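Glycosyl hydrolase, family 38 (Enterococcus faecalis, PDB 5KBP) probably hydrolyses alpha-mannosidic linkages, as a bacterial alpha-mannosidase of glycosyl hydrolase family 38. Local coordinates at residues H53-T58 with L123-D128; E174-W177 with T183-F186; A328-G333 with H819-H824. All coordinates share one frame; numbering follows the deposited sequence.

Contact 1: residues H53-T58 with L123-D128; sequences HLDGQT and LGYFPD
Tyr125 lays its ring against the turn that follows strand 52-53, and nearly all of the contact is made by this one side chain. Its CG lies opposite the backbone N (chi1 -156°), which sends the ring across to the turn. The aromatic part comes from His53, which approaches from the opposite direction and places CE1 over one face of the tyrosine ring, 3.4 Å from Tyr125 CE1. The two planes meet obliquely, at 58°. Pro127 CB lies more loosely over the other face, toward the rim.

The polar part is at the rim. Asp55 OD1 comes in the ring plane to within 3.3 Å of Tyr125 CE2, the carboxylate standing nearly perpendicular to the ring. Asp55 OD2 accepts from Gln57 NE2 (2.7 Å) and from the backbone N of Trp17. A water bridges the segments, 2.9 Å from His53 NE2 and donating to Leu123 O.

The backbone part is the type I' turn from Leu54 to Gln57, which carries Gly56 past the ring, its N 3.8 Å from Tyr125 CD2. The turn, leading into helix 59-65, thereby packs on strand 124-126, an outermost strand of the mixed sheet in the buried part of the family 38 N-terminal domain.

Asp55 OD1 and Tyr125 OH are both buried without a polar partner in the model. Cohesion therefore rests on ring packing and one water, and the aromatic C-H edge facing OD1 probably offsets its negative charge only in part.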
loop_
_atom_site.group_PDB
_atom_site.type_symbol
_atom_site.label_atom_id
_atom_site.label_comp_id
_atom_site.label_asym_id
_atom_site.label_seq_id
_atom_site.Cartn_x
_atom_site.Cartn_y
_atom_site.Cartn_z
ATOM N N HIS A 53 15.248 2.446 26.506
ATOM C CA HIS A 53 15.774 3.041 25.285
ATOM C C HIS A 53 14.922 2.593 24.103
ATOM O O HIS A 53 14.861 1.397 23.791
ATOM C CB HIS A 53 17.234 2.649 25.081
ATOM C CG HIS A 53 17.922 3.433 24.007
ATOM N ND1 HIS A 53 18.198 2.907 22.764
ATOM C CD2 HIS A 53 18.389 4.703 23.992
ATOM C CE1 HIS A 53 18.808 3.819 22.029
ATOM N NE2 HIS A 53 18.936 4.919 22.750
ATOM N N LEU A 54 14.280 3.549 23.438
ATOM C CA LEU A 54 13.303 3.248 22.392
ATOM C C LEU A 54 13.961 3.076 21.025
ATOM O O LEU A 54 13.523 3.642 20.025
ATOM C CB LEU A 54 12.235 4.333 22.353
ATOM C CG LEU A 54 10.851 3.854 21.912
ATOM C CD1 LEU A 54 10.363 2.735 22.825
ATOM C CD2 LEU A 54 9.864 5.012 21.882
ATOM N N ASP A 55 15.035 2.288 20.987
ATOM C CA ASP A 55 15.652 1.816 19.748
ATOM C C ASP A 55 16.141 2.954 18.853
ATOM O O ASP A 55 16.278 2.775 17.639
ATOM C CB ASP A 55 14.688 0.908 18.975
ATOM C CG ASP A 55 15.408 -0.055 18.055
ATOM O OD1 ASP A 55 16.599 -0.332 18.303
ATOM O OD2 ASP A 55 14.783 -0.539 17.087
ATOM N N GLY A 56 16.404 4.129 19.422
ATOM C CA GLY A 56 16.996 5.213 18.661
ATOM C C GLY A 56 16.138 5.811 17.568
ATOM O O GLY A 56 16.645 6.611 16.776
ATOM N N GLN A 57 14.854 5.466 17.503
ATOM C CA GLN A 57 13.970 5.923 16.438
ATOM C C GLN A 57 12.695 6.497 17.039
ATOM O O GLN A 57 12.080 5.874 17.911
ATOM C CB GLN A 57 13.639 4.775 15.479
ATOM C CG GLN A 57 13.351 3.458 16.179
ATOM C CD GLN A 57 12.920 2.370 15.220
ATOM O OE1 GLN A 57 12.292 2.640 14.197
ATOM N NE2 GLN A 57 13.261 1.129 15.542
ATOM N N THR A 58 12.298 7.679 16.565
ATOM C CA THR A 58 11.109 8.354 17.070
ATOM C C THR A 58 9.819 7.855 16.430
ATOM O O THR A 58 8.737 8.145 16.955
ATOM C CB THR A 58 11.224 9.865 16.847
ATOM O OG1 THR A 58 11.310 10.133 15.443
ATOM C CG2 THR A 58 12.461 10.419 17.537
ATOM N N LEU A 123 23.114 10.128 20.914
ATOM C CA LEU A 123 23.950 8.993 20.544
ATOM C C LEU A 123 23.527 8.491 19.173
ATOM O O LEU A 123 22.356 8.158 18.970
ATOM C CB LEU A 123 23.842 7.867 21.577
ATOM C CG LEU A 123 24.525 6.551 21.203
ATOM C CD1 LEU A 123 26.039 6.711 21.200
ATOM C CD2 LEU A 123 24.093 5.434 22.141
ATOM N N GLY A 124 24.474 8.435 18.240
ATOM C CA GLY A 124 24.230 7.770 16.976
ATOM C C GLY A 124 23.985 6.292 17.200
ATOM O O GLY A 124 24.818 5.607 17.798
ATOM N N TYR A 125 22.846 5.787 16.740
ATOM C CA TYR A 125 22.402 4.431 17.054
ATOM C C TYR A 125 22.405 3.607 15.770
ATOM O O TYR A 125 21.502 3.733 14.938
ATOM C CB TYR A 125 21.021 4.466 17.705
ATOM C CG TYR A 125 20.696 3.266 18.568
ATOM C CD1 TYR A 125 21.445 2.978 19.701
ATOM C CD2 TYR A 125 19.621 2.440 18.267
ATOM C CE1 TYR A 125 21.144 1.885 20.499
ATOM C CE2 TYR A 125 19.312 1.349 19.057
ATOM C CZ TYR A 125 20.076 1.076 20.173
ATOM O OH TYR A 125 19.772 -0.009 20.961
ATOM N N PHE A 126 23.423 2.761 15.613
ATOM C CA PHE A 126 23.536 1.853 14.470
ATOM C C PHE A 126 23.756 0.424 14.960
ATOM O O PHE A 126 24.770 -0.205 14.644
ATOM C CB PHE A 126 24.673 2.284 13.545
ATOM C CG PHE A 126 24.590 3.713 13.101
ATOM C CD1 PHE A 126 23.867 4.061 11.974
ATOM C CD2 PHE A 126 25.247 4.711 13.805
ATOM C CE1 PHE A 126 23.792 5.373 11.558
ATOM C CE2 PHE A 126 25.175 6.028 13.394
ATOM C CZ PHE A 126 24.447 6.357 12.269
ATOM N N PRO A 127 22.809 -0.131 15.721
ATOM C CA PRO A 127 23.072 -1.429 16.362
ATOM C C PRO A 127 23.155 -2.588 15.385
ATOM O O PRO A 127 23.869 -3.560 15.661
ATOM C CB PRO A 127 21.888 -1.586 17.324
ATOM C CG PRO A 127 20.786 -0.836 16.664
ATOM C CD PRO A 127 21.432 0.335 15.967
ATOM N N ASP A 128 22.461 -2.516 14.247
ATOM C CA ASP A 128 22.397 -3.638 13.317
ATOM C C ASP A 128 22.627 -3.203 11.873
ATOM O O ASP A 128 22.245 -3.926 10.947
ATOM C CB ASP A 128 21.051 -4.358 13.448
ATOM C CG ASP A 128 21.107 -5.791 12.967
ATOM O OD1 ASP A 128 22.208 -6.380 12.987
ATOM O OD2 ASP A 128 20.051 -6.328 12.570
HETATM O O HOH W 1 20.048 6.649 20.753
#

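Contact 2: residues E174-W177 with T183-F186; sequences EMWW and TKIF
Glu174 begins the strand by resting its aliphatic part against the ring of Phe186: CG sits near the ring plane, 3.7 Å from Phe186 CZ. Its carboxylate turns to other partners, OE2 bonding to Ser223 OG. Met175 adds mainly backbone, its O lying 3.8 Å from Phe186 CD1.

Trp176 forms the non-hydrogen-bonded pair with Phe186 and is clasped from both sides. Lys184, bent at its outer torsions, brings CE over one indole face, 3.5 Å from Trp176 CD2, as a CH-pi contact; its NZ stands 4.1 Å from the centroid of the six-membered ring, a cation-pi interaction. Over the opposite face comes the edge of Phe186, with planes at 76° in a T-shaped pair.

Trp177 and Ile185 make the hydrogen-bonded antiparallel pair. Trp177 N gives to Ile185 O (2.9 Å, almost straight at 177°), and Ile185 N returns a bond of 2.9 Å to Trp177 O. Here Trp177 CB runs beside Ile185 CG1, while the indole NE1 is held by Gly283 O.

Within this hairpin of the mixed sheet, flanked by strands 280-282 and 147-150, two backbone bonds join these residues and Met175 continues the pairing with Gly187. The indole, covered by Lys184 and the edge of Phe186, probably helps to stabilise the exposed ammonium.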
loop_
_atom_site.group_PDB
_atom_site.type_symbol
_atom_site.label_atom_id
_atom_site.label_comp_id
_atom_site.label_asym_id
_atom_site.label_seq_id
_atom_site.Cartn_x
_atom_site.Cartn_y
_atom_site.Cartn_z
ATOM N N GLU A 174 35.462 0.401 23.380
ATOM C CA GLU A 174 35.395 1.839 23.173
ATOM C C GLU A 174 36.536 2.244 22.253
ATOM O O GLU A 174 37.635 1.685 22.335
ATOM C CB GLU A 174 35.486 2.613 24.495
ATOM C CG GLU A 174 34.413 2.266 25.519
ATOM C CD GLU A 174 34.684 0.957 26.236
ATOM O OE1 GLU A 174 33.744 0.147 26.376
ATOM O OE2 GLU A 174 35.840 0.735 26.651
ATOM N N MET A 175 36.279 3.210 21.378
ATOM C CA MET A 175 37.264 3.575 20.369
ATOM C C MET A 175 36.947 4.964 19.838
ATOM O O MET A 175 35.854 5.500 20.045
ATOM C CB MET A 175 37.290 2.552 19.228
ATOM C CG MET A 175 36.050 2.587 18.345
ATOM S SD MET A 175 35.827 1.082 17.380
ATOM C CE MET A 175 35.584 -0.117 18.690
ATOM N N TRP A 176 37.927 5.542 19.151
ATOM C CA TRP A 176 37.730 6.781 18.417
ATOM C C TRP A 176 37.420 6.463 16.964
ATOM O O TRP A 176 38.042 5.582 16.362
ATOM C CB TRP A 176 38.967 7.677 18.507
ATOM C CG TRP A 176 39.287 8.118 19.898
ATOM C CD1 TRP A 176 40.388 7.784 20.630
ATOM C CD2 TRP A 176 38.488 8.965 20.733
ATOM N NE1 TRP A 176 40.330 8.378 21.868
ATOM C CE2 TRP A 176 39.173 9.107 21.956
ATOM C CE3 TRP A 176 37.264 9.619 20.565
ATOM C CZ2 TRP A 176 38.674 9.876 23.006
ATOM C CZ3 TRP A 176 36.771 10.382 21.609
ATOM C CH2 TRP A 176 37.475 10.504 22.813
ATOM N N TRP A 177 36.448 7.175 16.404
ATOM C CA TRP A 177 36.048 6.995 15.013
ATOM C C TRP A 177 36.318 8.298 14.274
ATOM O O TRP A 177 35.640 9.304 14.510
ATOM C CB TRP A 177 34.581 6.588 14.909
ATOM C CG TRP A 177 34.217 6.026 13.573
ATOM C CD1 TRP A 177 35.046 5.854 12.502
ATOM C CD2 TRP A 177 32.929 5.554 13.163
ATOM N NE1 TRP A 177 34.352 5.308 11.451
ATOM C CE2 TRP A 177 33.050 5.114 11.831
ATOM C CE3 TRP A 177 31.684 5.462 13.794
ATOM C CZ2 TRP A 177 31.974 4.592 11.117
ATOM C CZ3 TRP A 177 30.618 4.943 13.083
ATOM C CH2 TRP A 177 30.770 4.513 11.761
ATOM N N THR A 183 37.240 14.535 11.128
ATOM C CA THR A 183 36.300 14.668 12.232
ATOM C C THR A 183 36.282 13.378 13.042
ATOM O O THR A 183 36.243 12.277 12.485
ATOM C CB THR A 183 34.897 14.990 11.714
ATOM O OG1 THR A 183 34.930 16.210 10.962
ATOM C CG2 THR A 183 33.922 15.149 12.873
ATOM N N LYS A 184 36.315 13.518 14.363
ATOM C CA LYS A 184 36.497 12.390 15.266
ATOM C C LYS A 184 35.384 12.371 16.303
ATOM O O LYS A 184 35.119 13.387 16.955
ATOM C CB LYS A 184 37.875 12.470 15.936
ATOM C CG LYS A 184 37.990 11.791 17.286
ATOM C CD LYS A 184 39.440 11.793 17.745
ATOM C CE LYS A 184 39.559 11.894 19.256
ATOM N NZ LYS A 184 39.050 13.194 19.774
ATOM N N ILE A 185 34.731 11.218 16.445
ATOM C CA ILE A 185 33.681 11.014 17.432
ATOM C C ILE A 185 34.069 9.833 18.318
ATOM O O ILE A 185 35.008 9.091 18.030
ATOM C CB ILE A 185 32.302 10.777 16.786
ATOM C CG1 ILE A 185 32.315 9.484 15.967
ATOM C CG2 ILE A 185 31.913 11.956 15.914
ATOM C CD1 ILE A 185 30.946 9.048 15.487
ATOM N N PHE A 186 33.324 9.668 19.407
ATOM C CA PHE A 186 33.515 8.539 20.309
ATOM C C PHE A 186 32.691 7.354 19.822
ATOM O O PHE A 186 31.485 7.484 19.587
ATOM C CB PHE A 186 33.120 8.911 21.738
ATOM C CG PHE A 186 33.169 7.756 22.696
ATOM C CD1 PHE A 186 34.384 7.242 23.115
ATOM C CD2 PHE A 186 32.003 7.185 23.176
ATOM C CE1 PHE A 186 34.435 6.177 23.993
ATOM C CE2 PHE A 186 32.048 6.120 24.057
ATOM C CZ PHE A 186 33.266 5.616 24.465
#

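Contact 3: residues A328-G333 with H819-H824; sequences AYEVTG and HVYLTH. Unlike the reference sequence in segment 819-824: His824 (reference Thr).
Glu330, near the C-terminal end of helix 304-332, and Tyr821, just after strand 819-820, reach toward each other from opposite directions and make the whole contact. Its tight part is a single hydrogen bond: Tyr821 OH donates to Glu330 OE2 at 2.7 Å, OE2 accepting through its anti lone pair, the one turned away from the other carboxylate oxygen. The carboxylate arrives at the hydroxyl edge of the phenol, with its plane 65° from that of the ring. Behind the polar end, Glu330 CG lies 3.7 Å from Tyr821 CE1, so a little carbon contact accompanies the bond. In the glutamate a bend at chi2 (-76°) turns the carboxylate toward the phenol hydroxyl, whereas Tyr821, with CG anti to the backbone N (chi1 -171°), extends straight out to meet it. OE2 is heavily engaged, since Lys861 and Arg836 also form salt bridges with it; together with the phenol they probably favour the ionised carboxylate.

The loose side is the rest of the interface. Only 84 Å² is buried, the nearest CA atoms, those of Glu330 and Tyr821, are 10.3 Å apart, and Glu330 is exposed while Tyr821 is buried.

The arrangement ties the final turns of a helix in the alpha-mannosidase middle domain to the C-terminal beta region. Helix 362-393 packs along the Ala328 and Thr332 side of helix 304-332, strand 819-820 pairs with strand 503-511, and strands 829-836 and 860-861, of the five-stranded C-terminal sheet, supply the two basic partners.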
loop_
_atom_site.group_PDB
_atom_site.type_symbol
_atom_site.label_atom_id
_atom_site.label_comp_id
_atom_site.label_asym_id
_atom_site.label_seq_id
_atom_site.Cartn_x
_atom_site.Cartn_y
_atom_site.Cartn_z
ATOM N N ALA A 328 10.022 28.978 -6.040
ATOM C CA ALA A 328 8.646 29.460 -6.078
ATOM C C ALA A 328 8.287 30.291 -4.853
ATOM O O ALA A 328 7.294 31.026 -4.887
ATOM C CB ALA A 328 7.679 28.283 -6.208
ATOM N N TYR A 329 9.065 30.186 -3.774
ATOM C CA TYR A 329 8.833 31.032 -2.609
ATOM C C TYR A 329 9.042 32.505 -2.936
ATOM O O TYR A 329 8.431 33.374 -2.305
ATOM C CB TYR A 329 9.747 30.600 -1.460
ATOM C CG TYR A 329 9.707 31.516 -0.257
ATOM C CD1 TYR A 329 8.755 31.345 0.738
ATOM C CD2 TYR A 329 10.624 32.551 -0.115
ATOM C CE1 TYR A 329 8.714 32.179 1.838
ATOM C CE2 TYR A 329 10.591 33.390 0.982
ATOM C CZ TYR A 329 9.633 33.200 1.956
ATOM O OH TYR A 329 9.596 34.033 3.050
ATOM N N GLU A 330 9.892 32.803 -3.922
ATOM C CA GLU A 330 10.179 34.191 -4.256
ATOM C C GLU A 330 8.943 34.920 -4.771
ATOM O O GLU A 330 8.831 36.138 -4.605
ATOM C CB GLU A 330 11.303 34.248 -5.292
ATOM C CG GLU A 330 12.592 33.551 -4.863
ATOM C CD GLU A 330 13.391 34.357 -3.855
ATOM O OE1 GLU A 330 13.076 35.551 -3.668
ATOM O OE2 GLU A 330 14.335 33.799 -3.254
ATOM N N VAL A 331 8.011 34.204 -5.398
ATOM C CA VAL A 331 6.854 34.830 -6.011
ATOM C C VAL A 331 5.591 34.652 -5.181
ATOM O O VAL A 331 4.683 35.486 -5.271
ATOM C CB VAL A 331 6.642 34.297 -7.445
ATOM C CG1 VAL A 331 7.910 34.465 -8.276
ATOM C CG2 VAL A 331 6.202 32.851 -7.440
ATOM N N THR A 332 5.512 33.601 -4.368
ATOM C CA THR A 332 4.314 33.339 -3.590
ATOM C C THR A 332 4.463 33.672 -2.116
ATOM O O THR A 332 3.451 33.909 -1.448
ATOM C CB THR A 332 3.898 31.868 -3.712
ATOM O OG1 THR A 332 4.918 31.032 -3.146
ATOM C CG2 THR A 332 3.673 31.490 -5.167
ATOM N N GLY A 333 5.687 33.692 -1.596
ATOM C CA GLY A 333 5.893 33.853 -0.170
ATOM C C GLY A 333 5.529 32.647 0.667
ATOM O O GLY A 333 5.455 32.756 1.896
ATOM N N HIS A 819 16.928 33.609 -16.186
ATOM C CA HIS A 819 17.381 34.033 -14.870
ATOM C C HIS A 819 18.180 32.915 -14.217
ATOM O O HIS A 819 17.800 31.745 -14.298
ATOM C CB HIS A 819 16.194 34.424 -13.983
ATOM C CG HIS A 819 16.587 34.897 -12.619
ATOM N ND1 HIS A 819 16.531 34.087 -11.505
ATOM C CD2 HIS A 819 17.038 36.098 -12.187
ATOM C CE1 HIS A 819 16.932 34.768 -10.447
ATOM N NE2 HIS A 819 17.245 35.992 -10.834
ATOM N N VAL A 820 19.278 33.289 -13.567
ATOM C CA VAL A 820 20.105 32.364 -12.800
ATOM C C VAL A 820 19.795 32.572 -11.325
ATOM O O VAL A 820 20.039 33.653 -10.776
ATOM C CB VAL A 820 21.600 32.573 -13.085
ATOM C CG1 VAL A 820 22.441 31.722 -12.148
ATOM C CG2 VAL A 820 21.912 32.246 -14.536
ATOM N N TYR A 821 19.260 31.534 -10.679
ATOM C CA TYR A 821 18.852 31.670 -9.285
ATOM C C TYR A 821 20.037 31.563 -8.331
ATOM O O TYR A 821 20.079 32.260 -7.312
ATOM C CB TYR A 821 17.789 30.623 -8.942
ATOM C CG TYR A 821 17.142 30.828 -7.590
ATOM C CD1 TYR A 821 16.317 31.919 -7.352
ATOM C CD2 TYR A 821 17.348 29.925 -6.556
ATOM C CE1 TYR A 821 15.721 32.112 -6.119
ATOM C CE2 TYR A 821 16.756 30.108 -5.318
ATOM C CZ TYR A 821 15.944 31.203 -5.105
ATOM O OH TYR A 821 15.353 31.390 -3.877
ATOM N N LEU A 822 21.007 30.708 -8.642
ATOM C CA LEU A 822 22.163 30.503 -7.778
ATOM C C LEU A 822 23.427 30.409 -8.616
ATOM O O LEU A 822 23.446 29.708 -9.631
ATOM C CB LEU A 822 21.999 29.228 -6.934
ATOM C CG LEU A 822 21.093 29.317 -5.708
ATOM C CD1 LEU A 822 20.858 27.941 -5.109
ATOM C CD2 LEU A 822 21.709 30.240 -4.674
ATOM N N THR A 823 24.473 31.112 -8.193
ATOM C CA THR A 823 25.789 31.006 -8.809
ATOM C C THR A 823 26.670 30.154 -7.904
ATOM O O THR A 823 26.815 30.451 -6.716
ATOM C CB THR A 823 26.407 32.387 -9.022
ATOM O OG1 THR A 823 25.591 33.145 -9.925
ATOM C CG2 THR A 823 27.811 32.266 -9.597
ATOM N N HIS A 824 27.237 29.090 -8.453
ATOM C CA HIS A 824 27.961 28.104 -7.669
ATOM C C HIS A 824 29.457 28.212 -7.932
ATOM O O HIS A 824 29.892 28.517 -9.050
ATOM C CB HIS A 824 27.470 26.690 -7.982
ATOM C CG HIS A 824 26.079 26.401 -7.484
ATOM N ND1 HIS A 824 25.813 25.473 -6.497
ATOM C CD2 HIS A 824 24.877 26.913 -7.843
ATOM C CE1 HIS A 824 24.511 25.424 -6.271
ATOM N NE2 HIS A 824 23.920 26.292 -7.072
#

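Along the chain the three contacts follow one another without overlapping. Contacts 1 and 2 both belong to the family 38 N-terminal domain and reach one mixed five-stranded sheet: contact 1 at strand 124-126, one of its two outermost strands, contact 2 at strands 184-189 and 174-178, with strand 147-150 between. Their centres are about 18 Å apart and their nearest atoms about 5 Å, without touching. Contact 3 lies about 38 Å and 40 Å from them, centre to centre, and spans 485 intervening residues to bring the middle-domain helix 304-332 to the C-terminal region. Two contacts thus build the N-terminal domain internally, while the third links distant parts of the chain.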